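Local coordinates for putative endonuclease/exonuclease/phosphatase family protein (Bacteroides vulgatus ATCC 8482, PDB 3G6S) that probably acts as a phosphodiester-cleaving nuclease of the endonuclease/exonuclease/phosphatase family, with a DNase I-like fold, at residues A[47-52]-A[72-77]; A[203-208]-A[239-244]; A[207-212]-A[221-226]. All blocks are in the same frame, centred on the assembly; numbering follows the deposited sequence.

Contact 1: residues A[47-52]-A[72-77]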
loop_
_atom_site.group_PDB
_atom_site.type_symbol
_atom_site.label_atom_id
_atom_site.label_comp_id
_atom_site.label_asym_id
_atom_site.label_seq_id
_atom_site.Cartn_x
_atom_site.Cartn_y
_atom_site.Cartn_z
ATOM N N VAL A 47 -2.757 4.566 8.896
ATOM C CA VAL A 47 -3.513 3.782 9.858
ATOM C C VAL A 47 -3.015 4.014 11.290
ATOM O O VAL A 47 -1.883 3.665 11.633
ATOM C CB VAL A 47 -3.433 2.274 9.498
ATOM C CG1 VAL A 47 -4.403 1.475 10.343
ATOM C CG2 VAL A 47 -3.734 2.079 8.003
ATOM N N LEU A 48 -3.853 4.621 12.126
ATOM C CA LEU A 48 -3.469 4.871 13.515
ATOM C C LEU A 48 -3.695 3.597 14.332
ATOM O O LEU A 48 -4.455 2.706 13.928
ATOM C CB LEU A 48 -4.284 6.034 14.095
ATOM C CG LEU A 48 -3.997 7.408 13.475
ATOM C CD1 LEU A 48 -4.928 8.456 14.064
ATOM C CD2 LEU A 48 -2.548 7.786 13.712
ATOM N N HIS A 49 -3.037 3.520 15.483
ATOM C CA HIS A 49 -3.142 2.345 16.335
ATOM C C HIS A 49 -4.563 1.867 16.653
ATOM O O HIS A 49 -4.841 0.665 16.632
ATOM C CB HIS A 49 -2.377 2.550 17.640
ATOM C CG HIS A 49 -2.387 1.337 18.510
ATOM N ND1 HIS A 49 -3.435 1.042 19.353
ATOM C CD2 HIS A 49 -1.535 0.289 18.583
ATOM C CE1 HIS A 49 -3.229 -0.139 19.909
ATOM N NE2 HIS A 49 -2.084 -0.618 19.458
ATOM N N ASN A 50 -5.467 2.789 16.945
ATOM C CA ASN A 50 -6.824 2.374 17.240
ATOM C C ASN A 50 -7.457 1.821 15.971
ATOM O O ASN A 50 -8.235 0.873 16.033
ATOM C CB ASN A 50 -7.626 3.552 17.773
ATOM C CG ASN A 50 -7.706 4.677 16.789
ATOM O OD1 ASN A 50 -8.568 4.681 15.911
ATOM N ND2 ASN A 50 -6.798 5.643 16.914
ATOM N N GLN A 51 -7.110 2.402 14.820
ATOM C CA GLN A 51 -7.655 1.935 13.540
ATOM C C GLN A 51 -7.047 0.572 13.188
ATOM O O GLN A 51 -7.715 -0.295 12.622
ATOM C CB GLN A 51 -7.349 2.916 12.406
ATOM C CG GLN A 51 -7.829 4.325 12.646
ATOM C CD GLN A 51 -7.494 5.249 11.503
ATOM O OE1 GLN A 51 -8.257 5.371 10.551
ATOM N NE2 GLN A 51 -6.336 5.892 11.578
ATOM N N PHE A 52 -5.775 0.387 13.517
ATOM C CA PHE A 52 -5.132 -0.878 13.249
ATOM C C PHE A 52 -5.887 -1.945 14.032
ATOM O O PHE A 52 -6.201 -3.009 13.498
ATOM C CB PHE A 52 -3.685 -0.830 13.702
ATOM C CG PHE A 52 -2.927 -2.084 13.411
ATOM C CD1 PHE A 52 -2.502 -2.371 12.119
ATOM C CD2 PHE A 52 -2.629 -2.977 14.427
ATOM C CE1 PHE A 52 -1.782 -3.534 11.844
ATOM C CE2 PHE A 52 -1.912 -4.142 14.163
ATOM C CZ PHE A 52 -1.485 -4.420 12.866
ATOM N N GLY A 72 8.481 3.420 16.351
ATOM C CA GLY A 72 8.561 2.008 16.014
ATOM C C GLY A 72 7.701 1.085 16.859
ATOM O O GLY A 72 7.937 -0.124 16.904
ATOM N N LYS A 73 6.701 1.651 17.527
ATOM C CA LYS A 73 5.810 0.868 18.372
ATOM C C LYS A 73 4.350 1.114 18.008
ATOM O O LYS A 73 3.831 0.485 17.085
ATOM C CB LYS A 73 6.057 1.196 19.846
ATOM C CG LYS A 73 7.457 0.820 20.315
ATOM C CD LYS A 73 7.696 1.163 21.780
ATOM C CE LYS A 73 9.084 0.713 22.218
ATOM N NZ LYS A 73 9.373 1.072 23.630
ATOM N N THR A 74 3.683 2.023 18.715
ATOM C CA THR A 74 2.278 2.299 18.421
ATOM C C THR A 74 1.991 3.765 18.140
ATOM O O THR A 74 0.853 4.132 17.844
ATOM C CB THR A 74 1.366 1.868 19.580
ATOM O OG1 THR A 74 1.454 2.829 20.640
ATOM C CG2 THR A 74 1.777 0.501 20.101
ATOM N N ALA A 75 3.019 4.601 18.235
ATOM C CA ALA A 75 2.856 6.031 17.995
ATOM C C ALA A 75 3.000 6.389 16.522
ATOM O O ALA A 75 3.948 5.968 15.865
ATOM C CB ALA A 75 3.871 6.814 18.815
ATOM N N GLY A 76 2.054 7.173 16.013
ATOM C CA GLY A 76 2.101 7.581 14.621
ATOM C C GLY A 76 1.297 6.704 13.686
ATOM O O GLY A 76 0.686 5.722 14.115
ATOM N N GLU A 77 1.291 7.052 12.404
ATOM C CA GLU A 77 0.542 6.274 11.427
ATOM C C GLU A 77 1.294 5.002 11.024
ATOM O O GLU A 77 2.517 4.988 10.911
ATOM C CB GLU A 77 0.254 7.113 10.176
ATOM C CG GLU A 77 -0.240 8.519 10.474
ATOM C CD GLU A 77 -0.734 9.254 9.233
ATOM O OE1 GLU A 77 -0.105 9.124 8.160
ATOM O OE2 GLU A 77 -1.745 9.979 9.333
#

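Contact 2: residues A[203-208]-A[239-244]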
loop_
_atom_site.group_PDB
_atom_site.type_symbol
_atom_site.label_atom_id
_atom_site.label_comp_id
_atom_site.label_asym_id
_atom_site.label_seq_id
_atom_site.Cartn_x
_atom_site.Cartn_y
_atom_site.Cartn_z
ATOM N N THR A 203 -10.804 -1.965 -14.900
ATOM C CA THR A 203 -12.179 -1.527 -14.682
ATOM C C THR A 203 -12.256 -0.511 -13.544
ATOM O O THR A 203 -11.382 -0.466 -12.679
ATOM C CB THR A 203 -13.105 -2.732 -14.374
ATOM O OG1 THR A 203 -12.666 -3.396 -13.180
ATOM C CG2 THR A 203 -13.075 -3.727 -15.539
ATOM N N GLY A 204 -13.297 0.312 -13.559
ATOM C CA GLY A 204 -13.454 1.317 -12.531
ATOM C C GLY A 204 -13.002 2.678 -13.016
ATOM O O GLY A 204 -12.931 2.932 -14.222
ATOM N N VAL A 205 -12.693 3.553 -12.064
ATOM C CA VAL A 205 -12.255 4.916 -12.349
ATOM C C VAL A 205 -10.731 4.962 -12.498
ATOM O O VAL A 205 -10.045 3.995 -12.163
ATOM C CB VAL A 205 -12.715 5.859 -11.212
ATOM C CG1 VAL A 205 -14.238 5.939 -11.199
ATOM C CG2 VAL A 205 -12.230 5.333 -9.853
ATOM N N ASP A 206 -10.201 6.076 -13.003
ATOM C CA ASP A 206 -8.755 6.210 -13.203
ATOM C C ASP A 206 -8.060 7.152 -12.221
ATOM O O ASP A 206 -6.911 7.542 -12.430
ATOM C CB ASP A 206 -8.445 6.648 -14.647
ATOM C CG ASP A 206 -9.198 7.900 -15.057
ATOM O OD1 ASP A 206 -9.261 8.858 -14.253
ATOM O OD2 ASP A 206 -9.715 7.938 -16.196
ATOM N N TYR A 207 -8.757 7.518 -11.151
ATOM C CA TYR A 207 -8.187 8.393 -10.130
ATOM C C TYR A 207 -8.337 7.701 -8.778
ATOM O O TYR A 207 -9.230 6.874 -8.598
ATOM C CB TYR A 207 -8.901 9.748 -10.114
ATOM C CG TYR A 207 -10.398 9.662 -9.924
ATOM C CD1 TYR A 207 -11.242 9.385 -11.001
ATOM C CD2 TYR A 207 -10.974 9.859 -8.666
ATOM C CE1 TYR A 207 -12.623 9.312 -10.828
ATOM C CE2 TYR A 207 -12.351 9.788 -8.488
ATOM C CZ TYR A 207 -13.166 9.514 -9.574
ATOM O OH TYR A 207 -14.525 9.440 -9.410
ATOM N N THR A 208 -7.473 8.059 -7.834
ATOM C CA THR A 208 -7.475 7.440 -6.517
ATOM C C THR A 208 -7.686 8.412 -5.345
ATOM O O THR A 208 -7.754 8.001 -4.181
ATOM C CB THR A 208 -6.145 6.644 -6.314
ATOM O OG1 THR A 208 -6.146 5.987 -5.039
ATOM C CG2 THR A 208 -4.958 7.574 -6.375
ATOM N N ILE A 239 -10.381 0.009 -9.862
ATOM C CA ILE A 239 -10.392 1.110 -8.916
ATOM C C ILE A 239 -11.859 1.492 -8.820
ATOM O O ILE A 239 -12.368 2.236 -9.650
ATOM C CB ILE A 239 -9.561 2.307 -9.427
ATOM C CG1 ILE A 239 -8.092 1.893 -9.579
ATOM C CG2 ILE A 239 -9.671 3.471 -8.457
ATOM C CD1 ILE A 239 -7.208 2.977 -10.167
ATOM N N PRO A 240 -12.567 0.955 -7.817
ATOM C CA PRO A 240 -13.991 1.243 -7.629
ATOM C C PRO A 240 -14.270 2.709 -7.350
ATOM O O PRO A 240 -13.564 3.350 -6.564
ATOM C CB PRO A 240 -14.373 0.343 -6.459
ATOM C CG PRO A 240 -13.098 0.287 -5.654
ATOM C CD PRO A 240 -12.061 0.084 -6.740
ATOM N N ALA A 241 -15.293 3.249 -8.005
ATOM C CA ALA A 241 -15.653 4.648 -7.795
ATOM C C ALA A 241 -16.152 4.824 -6.366
ATOM O O ALA A 241 -16.794 3.940 -5.800
ATOM C CB ALA A 241 -16.733 5.077 -8.782
ATOM N N GLU A 242 -15.838 5.971 -5.787
ATOM C CA GLU A 242 -16.259 6.258 -4.439
ATOM C C GLU A 242 -17.771 6.470 -4.447
ATOM O O GLU A 242 -18.346 6.794 -5.486
ATOM C CB GLU A 242 -15.512 7.495 -3.908
ATOM C CG GLU A 242 -15.767 8.841 -4.621
ATOM C CD GLU A 242 -15.441 8.854 -6.117
ATOM O OE1 GLU A 242 -14.530 8.126 -6.574
ATOM O OE2 GLU A 242 -16.098 9.632 -6.842
ATOM N N VAL A 243 -18.420 6.250 -3.308
ATOM C CA VAL A 243 -19.864 6.432 -3.222
ATOM C C VAL A 243 -20.139 7.537 -2.212
ATOM O O VAL A 243 -19.875 7.370 -1.025
ATOM C CB VAL A 243 -20.562 5.136 -2.769
ATOM C CG1 VAL A 243 -22.064 5.297 -2.890
ATOM C CG2 VAL A 243 -20.082 3.964 -3.611
ATOM N N PRO A 244 -20.663 8.684 -2.675
ATOM C CA PRO A 244 -20.974 9.837 -1.818
ATOM C C PRO A 244 -21.751 9.535 -0.537
ATOM O O PRO A 244 -21.569 10.215 0.472
ATOM C CB PRO A 244 -21.731 10.764 -2.762
ATOM C CG PRO A 244 -21.022 10.524 -4.060
ATOM C CD PRO A 244 -20.937 9.003 -4.087
#

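Contact 3: residues A[207-212]-A[221-226]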
loop_
_atom_site.group_PDB
_atom_site.type_symbol
_atom_site.label_atom_id
_atom_site.label_comp_id
_atom_site.label_asym_id
_atom_site.label_seq_id
_atom_site.Cartn_x
_atom_site.Cartn_y
_atom_site.Cartn_z
ATOM N N TYR A 207 -8.757 7.518 -11.151
ATOM C CA TYR A 207 -8.187 8.393 -10.130
ATOM C C TYR A 207 -8.337 7.701 -8.778
ATOM O O TYR A 207 -9.230 6.874 -8.598
ATOM C CB TYR A 207 -8.901 9.748 -10.114
ATOM C CG TYR A 207 -10.398 9.662 -9.924
ATOM C CD1 TYR A 207 -11.242 9.385 -11.001
ATOM C CD2 TYR A 207 -10.974 9.859 -8.666
ATOM C CE1 TYR A 207 -12.623 9.312 -10.828
ATOM C CE2 TYR A 207 -12.351 9.788 -8.488
ATOM C CZ TYR A 207 -13.166 9.514 -9.574
ATOM O OH TYR A 207 -14.525 9.440 -9.410
ATOM N N THR A 208 -7.473 8.059 -7.834
ATOM C CA THR A 208 -7.475 7.440 -6.517
ATOM C C THR A 208 -7.686 8.412 -5.345
ATOM O O THR A 208 -7.754 8.001 -4.181
ATOM C CB THR A 208 -6.145 6.644 -6.314
ATOM O OG1 THR A 208 -6.146 5.987 -5.039
ATOM C CG2 THR A 208 -4.958 7.574 -6.375
ATOM N N PHE A 209 -7.781 9.701 -5.639
ATOM C CA PHE A 209 -8.015 10.683 -4.589
ATOM C C PHE A 209 -9.136 11.633 -5.001
ATOM O O PHE A 209 -9.098 12.211 -6.078
ATOM C CB PHE A 209 -6.749 11.477 -4.300
ATOM C CG PHE A 209 -6.879 12.398 -3.128
ATOM C CD1 PHE A 209 -7.063 11.883 -1.843
ATOM C CD2 PHE A 209 -6.851 13.781 -3.309
ATOM C CE1 PHE A 209 -7.222 12.733 -0.750
ATOM C CE2 PHE A 209 -7.009 14.649 -2.230
ATOM C CZ PHE A 209 -7.195 14.127 -0.941
ATOM N N HIS A 210 -10.131 11.795 -4.139
ATOM C CA HIS A 210 -11.266 12.661 -4.433
ATOM C C HIS A 210 -11.626 13.547 -3.239
ATOM O O HIS A 210 -12.567 14.337 -3.310
ATOM C CB HIS A 210 -12.462 11.795 -4.827
ATOM C CG HIS A 210 -12.680 10.629 -3.911
ATOM N ND1 HIS A 210 -13.118 10.774 -2.614
ATOM C CD2 HIS A 210 -12.470 9.304 -4.093
ATOM C CE1 HIS A 210 -13.169 9.587 -2.033
ATOM N NE2 HIS A 210 -12.780 8.680 -2.908
ATOM N N ASP A 211 -10.873 13.404 -2.150
ATOM C CA ASP A 211 -11.086 14.181 -0.928
ATOM C C ASP A 211 -12.528 14.068 -0.422
ATOM O O ASP A 211 -13.177 15.070 -0.143
ATOM C CB ASP A 211 -10.709 15.653 -1.169
ATOM C CG ASP A 211 -10.808 16.502 0.089
ATOM O OD1 ASP A 211 -10.437 16.018 1.180
ATOM O OD2 ASP A 211 -11.239 17.670 -0.008
ATOM N N PHE A 212 -13.017 12.838 -0.302
ATOM C CA PHE A 212 -14.381 12.590 0.160
ATOM C C PHE A 212 -15.412 13.113 -0.832
ATOM O O PHE A 212 -16.379 13.775 -0.454
ATOM C CB PHE A 212 -14.613 13.228 1.535
ATOM C CG PHE A 212 -13.903 12.528 2.659
ATOM C CD1 PHE A 212 -14.184 11.200 2.953
ATOM C CD2 PHE A 212 -12.954 13.196 3.426
ATOM C CE1 PHE A 212 -13.531 10.539 3.997
ATOM C CE2 PHE A 212 -12.296 12.544 4.471
ATOM C CZ PHE A 212 -12.587 11.208 4.756
ATOM N N GLU A 221 -6.713 13.003 -9.369
ATOM C CA GLU A 221 -5.478 12.390 -9.810
ATOM C C GLU A 221 -5.268 11.028 -9.175
ATOM O O GLU A 221 -5.894 10.684 -8.164
ATOM C CB GLU A 221 -4.291 13.268 -9.445
ATOM C CG GLU A 221 -4.466 14.732 -9.767
ATOM C CD GLU A 221 -3.241 15.530 -9.388
ATOM O OE1 GLU A 221 -2.678 15.265 -8.294
ATOM O OE2 GLU A 221 -2.849 16.426 -10.171
ATOM N N LYS A 222 -4.370 10.260 -9.782
ATOM C CA LYS A 222 -4.020 8.934 -9.293
ATOM C C LYS A 222 -2.675 9.068 -8.592
ATOM O O LYS A 222 -1.672 9.358 -9.235
ATOM C CB LYS A 222 -3.908 7.953 -10.464
ATOM C CG LYS A 222 -3.384 6.584 -10.076
ATOM C CD LYS A 222 -3.621 5.583 -11.191
ATOM C CE LYS A 222 -3.488 4.141 -10.692
ATOM N NZ LYS A 222 -2.106 3.820 -10.233
ATOM N N ILE A 223 -2.654 8.876 -7.279
ATOM C CA ILE A 223 -1.415 8.990 -6.524
ATOM C C ILE A 223 -1.084 7.710 -5.793
ATOM O O ILE A 223 -0.099 7.648 -5.058
ATOM C CB ILE A 223 -1.473 10.130 -5.500
ATOM C CG1 ILE A 223 -2.599 9.878 -4.500
ATOM C CG2 ILE A 223 -1.692 11.451 -6.229
ATOM C CD1 ILE A 223 -2.765 10.979 -3.480
ATOM N N ASP A 224 -1.913 6.690 -5.986
ATOM C CA ASP A 224 -1.684 5.402 -5.339
ATOM C C ASP A 224 -1.310 4.390 -6.405
ATOM O O ASP A 224 -1.938 4.336 -7.451
ATOM C CB ASP A 224 -2.940 4.977 -4.570
ATOM C CG ASP A 224 -3.273 5.946 -3.424
ATOM O OD1 ASP A 224 -4.153 6.818 -3.599
ATOM O OD2 ASP A 224 -2.631 5.849 -2.351
ATOM N N PHE A 225 -0.283 3.587 -6.153
ATOM C CA PHE A 225 0.144 2.620 -7.160
ATOM C C PHE A 225 0.483 1.234 -6.641
ATOM O O PHE A 225 0.748 1.029 -5.453
ATOM C CB PHE A 225 1.386 3.134 -7.904
ATOM C CG PHE A 225 1.224 4.495 -8.505
ATOM C CD1 PHE A 225 0.946 4.644 -9.865
ATOM C CD2 PHE A 225 1.363 5.636 -7.710
ATOM C CE1 PHE A 225 0.809 5.914 -10.431
ATOM C CE2 PHE A 225 1.229 6.910 -8.256
ATOM C CZ PHE A 225 0.952 7.056 -9.621
ATOM N N ILE A 226 0.473 0.290 -7.573
ATOM C CA ILE A 226 0.849 -1.081 -7.304
ATOM C C ILE A 226 1.965 -1.404 -8.301
ATOM O O ILE A 226 1.747 -1.406 -9.519
ATOM C CB ILE A 226 -0.318 -2.065 -7.518
ATOM C CG1 ILE A 226 -1.425 -1.775 -6.508
ATOM C CG2 ILE A 226 0.177 -3.508 -7.352
ATOM C CD1 ILE A 226 -2.626 -2.722 -6.596
#

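Contact 1: residues A[47-52]-A[72-77]
His49 and Thr74 cross obliquely. The ring is brought across by chi1 of -176°, which sets CG anti to the backbone N, and the touching is done by its CD2 corner: CD2 of His49 lies 3.5 Å from CB of Thr74. The threonine methyl supports the same corner, with Thr74 CG2 3.6 Å from His49 CD2. Nearer the backbone, CB of His49 comes to 3.6 Å from the carbonyl O of Thr74, and in this way both the branch and the backbone of the threonine are engaged. Farther along, Leu48 turns its CD2 methyl over the peptide that follows Gly76, reaching 3.9 Å from the Gly76 O and 4.0 Å from CG of Glu77. In the DNase I-like fold to which this family belongs, the two segments are joined by a helix and an edge strand: Leu48 is the N-cap residue of helix 49-58, which follows strand 41-45, whereas residues 72-77 form part of the loop between strands 62-65 and 81-84 of the same sheet. The helix start is marked by the bond from Phe52 N to Leu48 O, 2.7 Å long. At Val47 and Glu77 the meeting is one of backbones, for Glu77 CA makes a CA-H...O contact of 3.6 Å with Val47 O, bent to 131° at the hydrogen, and Val47 goes on to a backbone bond with Tyr78. The carboxylate of Glu77 is directed elsewhere, to a salt bridge with Arg69. On the loop side, Asp71 OD1 accepts from both Lys73 N and Ala75 N, bracketing Thr74.

Contact 2: residues A[203-208]-A[239-244]
Tyr207 and Glu242 both place CG between their own backbone N and carbonyl carbon (chi1 56° and 64°), and a further bend at chi2 folds the glutamate chain, whose end comes back to the phenol. The meeting takes place where two parallel neighbours of the DNase I-like fold's mixed sheet run out: strand 201-204, at its border, and strand 233-239. Ile239 N donates to Thr203 O at 3.0 Å, and Ile239 O receives Val205 N at 2.8 Å; Gly204 stands beside Ile239 as a parallel bridge. Gly204 CA also approaches Ile239 O, in a place where a CB would clash. Past this bridge the backbones diverge and side chains take over. Val205 divides its branches, CG2 meeting Ile239 CG2 at 3.5 Å, roughly at a right angle, and CG1 meeting Ala241 CB at 3.6 Å. The same Val205 CG2 lies over one face of the Tyr207 ring, toward its rim. Asn252 ND2 holds OE1 of the glutamate. The carboxylate plane is turned 51° from the ring, and the Tyr207 OH lies 3.0 Å from Glu242 OE2 and 3.1 Å from Glu242 OE1.

Contact 3: residues A[207-212]-A[221-226]
Thr208 and Asp224 meet through their polar ends, OG1 of the threonine lying 2.6 Å from OD1 of the aspartate, with the two side chains crossing at about a right angle. Chi1 of -178° sets OG1 anti to the backbone N. Asn252 O is a second acceptor within reach of the hydroxyl, and its single proton cannot be assigned to one of the two. The Glu221 carbonyl grips the other segment twice: Thr208 N donates to Glu221 O at 3.1 Å, from well above the carbonyl plane, and Phe209 N adds a weak bond of 3.3 Å to the same oxygen. Such pairing ties the loop after strand 201-204 to the entrance of strand 224-228, which belongs to the other sheet of the DNase I-like sandwich. In relatives an aspartate at this entrance supports the active-site histidine; the packing of Asp224 on His251 is consistent with that role. Lys222 folds back at chi4 (-64°), and its NZ donates to Asp224 O at 2.8 Å. Outward, Phe209 CB meets Ile223 CD1 at 4.1 Å, the Phe209 ring touches His251, and Asp211 N lies 3.8 Å above the Phe209 ring centre.

How the contacts relate
Contact 1 comes first along the chain and closes before the other two open. Contacts 2 and 3 then start from the same piece of chain, sharing Tyr207 and Thr208: 203-208 leaves strand 201-204 for the partner after strand 233-239, whereas residues 207-212 pack against residues 221-224 at the start of strand 224-228. Their centres are 9 Å apart and they touch, Ile239 CD1 packing on Lys222 CE. Together they connect an edge of the seven-strand sheet with the six-strand sheet. Contact 1 lies at the other end of the seven-strand sheet, its centre 27 Å from that of contact 2 and 22 Å from that of contact 3, so a helix start and several loops are tied at two distant places.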